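Local coordinates for ABC transporter substrate-binding protein (Bradyrhizobium japonicum, PDB 4I1D) that probably binds small solutes, perhaps polyamines such as putrescine and spermidine, in the periplasm for an ABC transporter, and holds D-malate in this crystal, at residues Ala17-Ile22 / Asn260-Ile265; Asn206-Ser210 / Ile265-Pro269. Residues are numbered along the deposited sequence.

Interaction 1: Ala17-Ile22 / Asn260-Ile265; sequences AQTVAI and NLPLHI
Two alanines a helical turn apart on one face of a helix let an irregular segment come close. Here 17-22 is helical, with a wider pi-type turn at 19-22, while 260-265 makes a short 3-10 turn at 261-263, closed by H264 N to L261 O (2.9 Å), before extending at I265. The register sets A17 against H264 (CA to CA 5.5 Å) and A21 against L261 (5.0 Å). Both alanines aim CB at the partner: A21 CB lies 3.5 Å from L261 CA, and A17 CB lies 3.8 Å from I265 CG2. L261 (chi1 t, chi2 p) starts sideways but brings CD1 to 4.1 Å from A17 CB; I22 (m, t) reaches L261 CB with CD1 at 4.5 Å. At the exposed margin H264 (chi1 m, chi2 108°) gives a ring face to V20 (chi1 t), whose CG1 sits 3.7 Å from the ring centroid in a CH-pi contact. H264 ND1 also makes a weak hydrogen bond to N260 O (3.2 Å). Q18 (m, t, chi3 57°) directs its CA-to-CB bond away, and its amide is hydrogen-bonded to Y102 and S9. This seam joins the helix of the first beta-alpha-beta unit (strand 4-9, helix 12-30, strand 33-38) to the connection after helix 255-260, within a type II periplasmic binding protein fold.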
loop_
_atom_site.group_PDB
_atom_site.type_symbol
_atom_site.label_atom_id
_atom_site.label_comp_id
_atom_site.label_asym_id
_atom_site.label_seq_id
_atom_site.Cartn_x
_atom_site.Cartn_y
_atom_site.Cartn_z
ATOM N N ALA A 17 -4.970 -31.734 31.896
ATOM C CA ALA A 17 -5.696 -32.979 32.127
ATOM C C ALA A 17 -4.944 -34.154 31.516
ATOM O O ALA A 17 -4.909 -35.238 32.094
ATOM C CB ALA A 17 -7.098 -32.889 31.552
ATOM N N GLN A 18 -4.353 -33.927 30.343
ATOM C CA GLN A 18 -3.549 -34.937 29.669
ATOM C C GLN A 18 -2.365 -35.315 30.524
ATOM O O GLN A 18 -1.935 -36.471 30.549
ATOM C CB GLN A 18 -3.011 -34.397 28.345
ATOM C CG GLN A 18 -4.053 -34.172 27.269
ATOM C CD GLN A 18 -3.412 -33.556 26.051
ATOM O OE1 GLN A 18 -2.482 -34.125 25.499
ATOM N NE2 GLN A 18 -3.868 -32.362 25.657
ATOM N N THR A 19 -1.817 -34.314 31.197
ATOM C CA THR A 19 -0.628 -34.503 32.003
ATOM C C THR A 19 -0.938 -35.440 33.161
ATOM O O THR A 19 -0.208 -36.403 33.400
ATOM C CB THR A 19 -0.089 -33.150 32.507
ATOM O OG1 THR A 19 0.420 -32.405 31.392
ATOM C CG2 THR A 19 1.022 -33.344 33.549
ATOM N N VAL A 20 -2.029 -35.168 33.868
ATOM C CA VAL A 20 -2.409 -35.992 35.005
ATOM C C VAL A 20 -2.760 -37.415 34.574
ATOM O O VAL A 20 -2.278 -38.388 35.151
ATOM C CB VAL A 20 -3.607 -35.402 35.738
ATOM C CG1 VAL A 20 -4.041 -36.336 36.853
ATOM C CG2 VAL A 20 -3.250 -34.039 36.295
ATOM N N ALA A 21 -3.590 -37.519 33.541
ATOM C CA ALA A 21 -4.133 -38.795 33.092
ATOM C C ALA A 21 -3.160 -39.616 32.263
ATOM O O ALA A 21 -3.154 -40.843 32.351
ATOM C CB ALA A 21 -5.402 -38.560 32.278
ATOM N N ILE A 22 -2.359 -38.949 31.439
ATOM C CA ILE A 22 -1.606 -39.654 30.403
ATOM C C ILE A 22 -0.090 -39.457 30.401
ATOM O O ILE A 22 0.655 -40.436 30.428
ATOM C CB ILE A 22 -2.163 -39.342 29.009
ATOM C CG1 ILE A 22 -3.582 -39.899 28.888
ATOM C CG2 ILE A 22 -1.257 -39.925 27.941
ATOM C CD1 ILE A 22 -4.224 -39.630 27.575
ATOM N N ASN A 260 -8.584 -42.728 31.995
ATOM C CA ASN A 260 -8.376 -41.735 33.047
ATOM C C ASN A 260 -8.559 -40.297 32.578
ATOM O O ASN A 260 -8.775 -39.397 33.392
ATOM C CB ASN A 260 -7.013 -41.902 33.715
ATOM C CG ASN A 260 -7.077 -42.804 34.938
ATOM O OD1 ASN A 260 -7.204 -42.332 36.070
ATOM N ND2 ASN A 260 -7.001 -44.110 34.713
ATOM N N LEU A 261 -8.478 -40.080 31.270
ATOM C CA LEU A 261 -8.565 -38.719 30.736
ATOM C C LEU A 261 -9.895 -38.025 31.064
ATOM O O LEU A 261 -9.897 -36.912 31.597
ATOM C CB LEU A 261 -8.281 -38.680 29.231
ATOM C CG LEU A 261 -8.417 -37.280 28.636
ATOM C CD1 LEU A 261 -7.457 -36.327 29.317
ATOM C CD2 LEU A 261 -8.181 -37.299 27.135
ATOM N N PRO A 262 -11.027 -38.681 30.750
ATOM C CA PRO A 262 -12.358 -38.134 31.062
ATOM C C PRO A 262 -12.645 -38.057 32.557
ATOM O O PRO A 262 -13.710 -37.597 32.963
ATOM C CB PRO A 262 -13.312 -39.135 30.405
ATOM C CG PRO A 262 -12.526 -40.385 30.275
ATOM C CD PRO A 262 -11.121 -39.942 29.999
ATOM N N LEU A 263 -11.720 -38.521 33.383
ATOM C CA LEU A 263 -11.883 -38.312 34.810
ATOM C C LEU A 263 -11.512 -36.865 35.136
ATOM O O LEU A 263 -11.841 -36.345 36.203
ATOM C CB LEU A 263 -11.020 -39.289 35.607
ATOM C CG LEU A 263 -11.423 -40.763 35.525
ATOM C CD1 LEU A 263 -10.704 -41.571 36.604
ATOM C CD2 LEU A 263 -12.916 -40.900 35.686
ATOM N N HIS A 264 -10.841 -36.207 34.195
ATOM C CA HIS A 264 -10.249 -34.904 34.471
ATOM C C HIS A 264 -10.754 -33.811 33.542
ATOM O O HIS A 264 -10.537 -32.620 33.779
ATOM C CB HIS A 264 -8.722 -35.005 34.438
ATOM C CG HIS A 264 -8.166 -35.831 35.561
ATOM N ND1 HIS A 264 -7.639 -37.089 35.375
ATOM C CD2 HIS A 264 -8.098 -35.587 36.892
ATOM C CE1 HIS A 264 -7.256 -37.582 36.541
ATOM N NE2 HIS A 264 -7.523 -36.690 37.478
ATOM N N ILE A 265 -11.442 -34.223 32.489
ATOM C CA ILE A 265 -11.978 -33.279 31.529
ATOM C C ILE A 265 -13.061 -33.954 30.703
ATOM O O ILE A 265 -13.044 -35.170 30.517
ATOM C CB ILE A 265 -10.864 -32.691 30.635
ATOM C CG1 ILE A 265 -11.349 -31.414 29.942
ATOM C CG2 ILE A 265 -10.333 -33.748 29.652
ATOM C CD1 ILE A 265 -10.249 -30.651 29.246
#

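Interaction 2: Asn206-Ser210 / Ile265-Pro269; sequences NGRVS and IDYGP. With MLT (D-malate), chain U; SO4 (sulfate ion), chain J.
At the wall of the D-malate pocket, to which R208 belongs, one amide pins the first turn of a helix to a tight turn. Residues 206-210 are helical; D266 (phi/psi -77/46) centres an inverse gamma turn (weak Y267 N to I265 O bond, 2.8 Å). N206 (chi1 p, chi2 -80°) donates ND2 to both D266 O and D266 OD2, each at 2.8 Å. G207 lies nearest D266 (CA to CA 5.6 Å), and Y267 (chi1 m) lays its OH 3.4 Å from G207 CA, where a CB would clash. S210 OG packs 3.7 Å from D266 CB. D266 N bonds weakly to sulfate O2 (2.7 Å), an ion probably from the crystallisation liquor. R208 gives NE to malate O5 (3.0 Å) and NH2 to O4 (2.9 Å); its NH1 forms a salt bridge with D37 of the second subunit. Around the contact, N206 OD1 accepts from S106 N of strand 100-112, Y267 touches E103 and Y105, and D266 meets Y223 of strand 219-235.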
loop_
_atom_site.group_PDB
_atom_site.type_symbol
_atom_site.label_atom_id
_atom_site.label_comp_id
_atom_site.label_asym_id
_atom_site.label_seq_id
_atom_site.Cartn_x
_atom_site.Cartn_y
_atom_site.Cartn_z
ATOM N N ASN A 206 -17.646 -28.465 23.640
ATOM C CA ASN A 206 -18.364 -28.887 24.835
ATOM C C ASN A 206 -17.540 -28.676 26.109
ATOM O O ASN A 206 -18.090 -28.396 27.170
ATOM C CB ASN A 206 -18.815 -30.338 24.719
ATOM C CG ASN A 206 -17.663 -31.308 24.855
ATOM O OD1 ASN A 206 -16.918 -31.532 23.907
ATOM N ND2 ASN A 206 -17.504 -31.878 26.044
ATOM N N GLY A 207 -16.221 -28.792 25.988
ATOM C CA GLY A 207 -15.328 -28.614 27.126
ATOM C C GLY A 207 -15.316 -27.205 27.693
ATOM O O GLY A 207 -15.183 -27.023 28.906
ATOM N N ARG A 208 -15.459 -26.208 26.819
ATOM C CA ARG A 208 -15.511 -24.808 27.237
ATOM C C ARG A 208 -16.825 -24.504 27.948
ATOM O O ARG A 208 -16.858 -23.737 28.906
ATOM C CB ARG A 208 -15.341 -23.872 26.039
ATOM C CG ARG A 208 -13.888 -23.680 25.581
ATOM C CD ARG A 208 -13.087 -22.882 26.616
ATOM N NE ARG A 208 -11.710 -22.647 26.192
ATOM C CZ ARG A 208 -10.815 -21.988 26.922
ATOM N NH1 ARG A 208 -11.165 -21.493 28.103
ATOM N NH2 ARG A 208 -9.577 -21.821 26.473
ATOM N N VAL A 209 -17.907 -25.115 27.484
ATOM C CA VAL A 209 -19.202 -24.886 28.105
ATOM C C VAL A 209 -19.283 -25.527 29.474
ATOM O O VAL A 209 -19.686 -24.887 30.439
ATOM C CB VAL A 209 -20.353 -25.448 27.261
ATOM C CG1 VAL A 209 -21.689 -25.147 27.939
ATOM C CG2 VAL A 209 -20.303 -24.869 25.869
ATOM N N SER A 210 -18.912 -26.800 29.555
ATOM C CA SER A 210 -18.959 -27.501 30.827
ATOM C C SER A 210 -18.108 -26.744 31.842
ATOM O O SER A 210 -18.493 -26.610 33.004
ATOM C CB SER A 210 -18.455 -28.933 30.673
ATOM O OG SER A 210 -17.203 -28.941 30.017
ATOM N N ILE A 265 -11.442 -34.223 32.489
ATOM C CA ILE A 265 -11.978 -33.279 31.529
ATOM C C ILE A 265 -13.061 -33.954 30.703
ATOM O O ILE A 265 -13.044 -35.170 30.517
ATOM C CB ILE A 265 -10.864 -32.691 30.635
ATOM C CG1 ILE A 265 -11.349 -31.414 29.942
ATOM C CG2 ILE A 265 -10.333 -33.748 29.652
ATOM C CD1 ILE A 265 -10.249 -30.651 29.246
ATOM N N ASP A 266 -14.007 -33.151 30.233
ATOM C CA ASP A 266 -15.197 -33.634 29.543
ATOM C C ASP A 266 -14.937 -34.049 28.085
ATOM O O ASP A 266 -15.687 -33.677 27.181
ATOM C CB ASP A 266 -16.278 -32.546 29.595
ATOM C CG ASP A 266 -17.643 -33.063 29.201
ATOM O OD1 ASP A 266 -17.923 -34.251 29.483
ATOM O OD2 ASP A 266 -18.432 -32.287 28.609
ATOM N N TYR A 267 -13.872 -34.807 27.851
ATOM C CA TYR A 267 -13.594 -35.305 26.509
ATOM C C TYR A 267 -13.599 -36.819 26.532
ATOM O O TYR A 267 -13.397 -37.424 27.583
ATOM C CB TYR A 267 -12.269 -34.753 25.982
ATOM C CG TYR A 267 -12.315 -33.250 25.799
ATOM C CD1 TYR A 267 -13.461 -32.633 25.313
ATOM C CD2 TYR A 267 -11.228 -32.440 26.134
ATOM C CE1 TYR A 267 -13.528 -31.249 25.149
ATOM C CE2 TYR A 267 -11.288 -31.043 25.973
ATOM C CZ TYR A 267 -12.444 -30.460 25.480
ATOM O OH TYR A 267 -12.529 -29.089 25.307
ATOM N N GLY A 268 -13.861 -37.428 25.381
ATOM C CA GLY A 268 -13.959 -38.873 25.292
ATOM C C GLY A 268 -12.616 -39.488 24.964
ATOM O O GLY A 268 -11.765 -38.830 24.361
ATOM N N PRO A 269 -12.417 -40.756 25.354
ATOM C CA PRO A 269 -11.139 -41.419 25.068
ATOM C C PRO A 269 -11.011 -41.768 23.582
ATOM O O PRO A 269 -11.963 -42.292 23.000
ATOM C CB PRO A 269 -11.207 -42.698 25.925
ATOM C CG PRO A 269 -12.664 -43.014 26.015
ATOM C CD PRO A 269 -13.401 -41.670 25.963
HETATM C C1 MLT U . -8.331 -21.472 20.380
HETATM O O1 MLT U . -7.099 -21.267 20.329
HETATM O O2 MLT U . -8.992 -21.433 19.317
HETATM C C2 MLT U . -9.004 -21.782 21.690
HETATM O O3 MLT U . -8.447 -21.086 22.794
HETATM C C3 MLT U . -8.871 -23.267 21.952
HETATM C C4 MLT U . -9.327 -23.509 23.366
HETATM O O4 MLT U . -8.503 -23.442 24.303
HETATM O O5 MLT U . -10.527 -23.767 23.621
HETATM S S SO4 J . -15.370 -31.132 33.111
HETATM O O1 SO4 J . -14.573 -32.095 33.868
HETATM O O2 SO4 J . -14.843 -31.018 31.754
HETATM O O3 SO4 J . -16.756 -31.594 33.065
HETATM O O4 SO4 J . -15.310 -29.819 33.752
#

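How the interactions relate
Interactions 1 and 2 illustrate how one continuous segment can serve two helices in succession. Their centres are 11 Å apart and I265 belongs to both: its side chain packs on A17 of helix 12-30 in interaction 1, while its carbonyl accepts the weak bond of the inverse gamma turn facing helix 206-214 in interaction 2. They also touch, P262 CB lying 3.3 Å from Y267 O. Interaction 1 is held by van der Waals and CH-pi contacts, interaction 2 chiefly by the two hydrogen bonds of N206. The side chain of I265 comes within about 9 Å of the malate at nearest atoms, so interaction 1 lies outside the pocket, whereas interaction 2 reaches the ligand through R208.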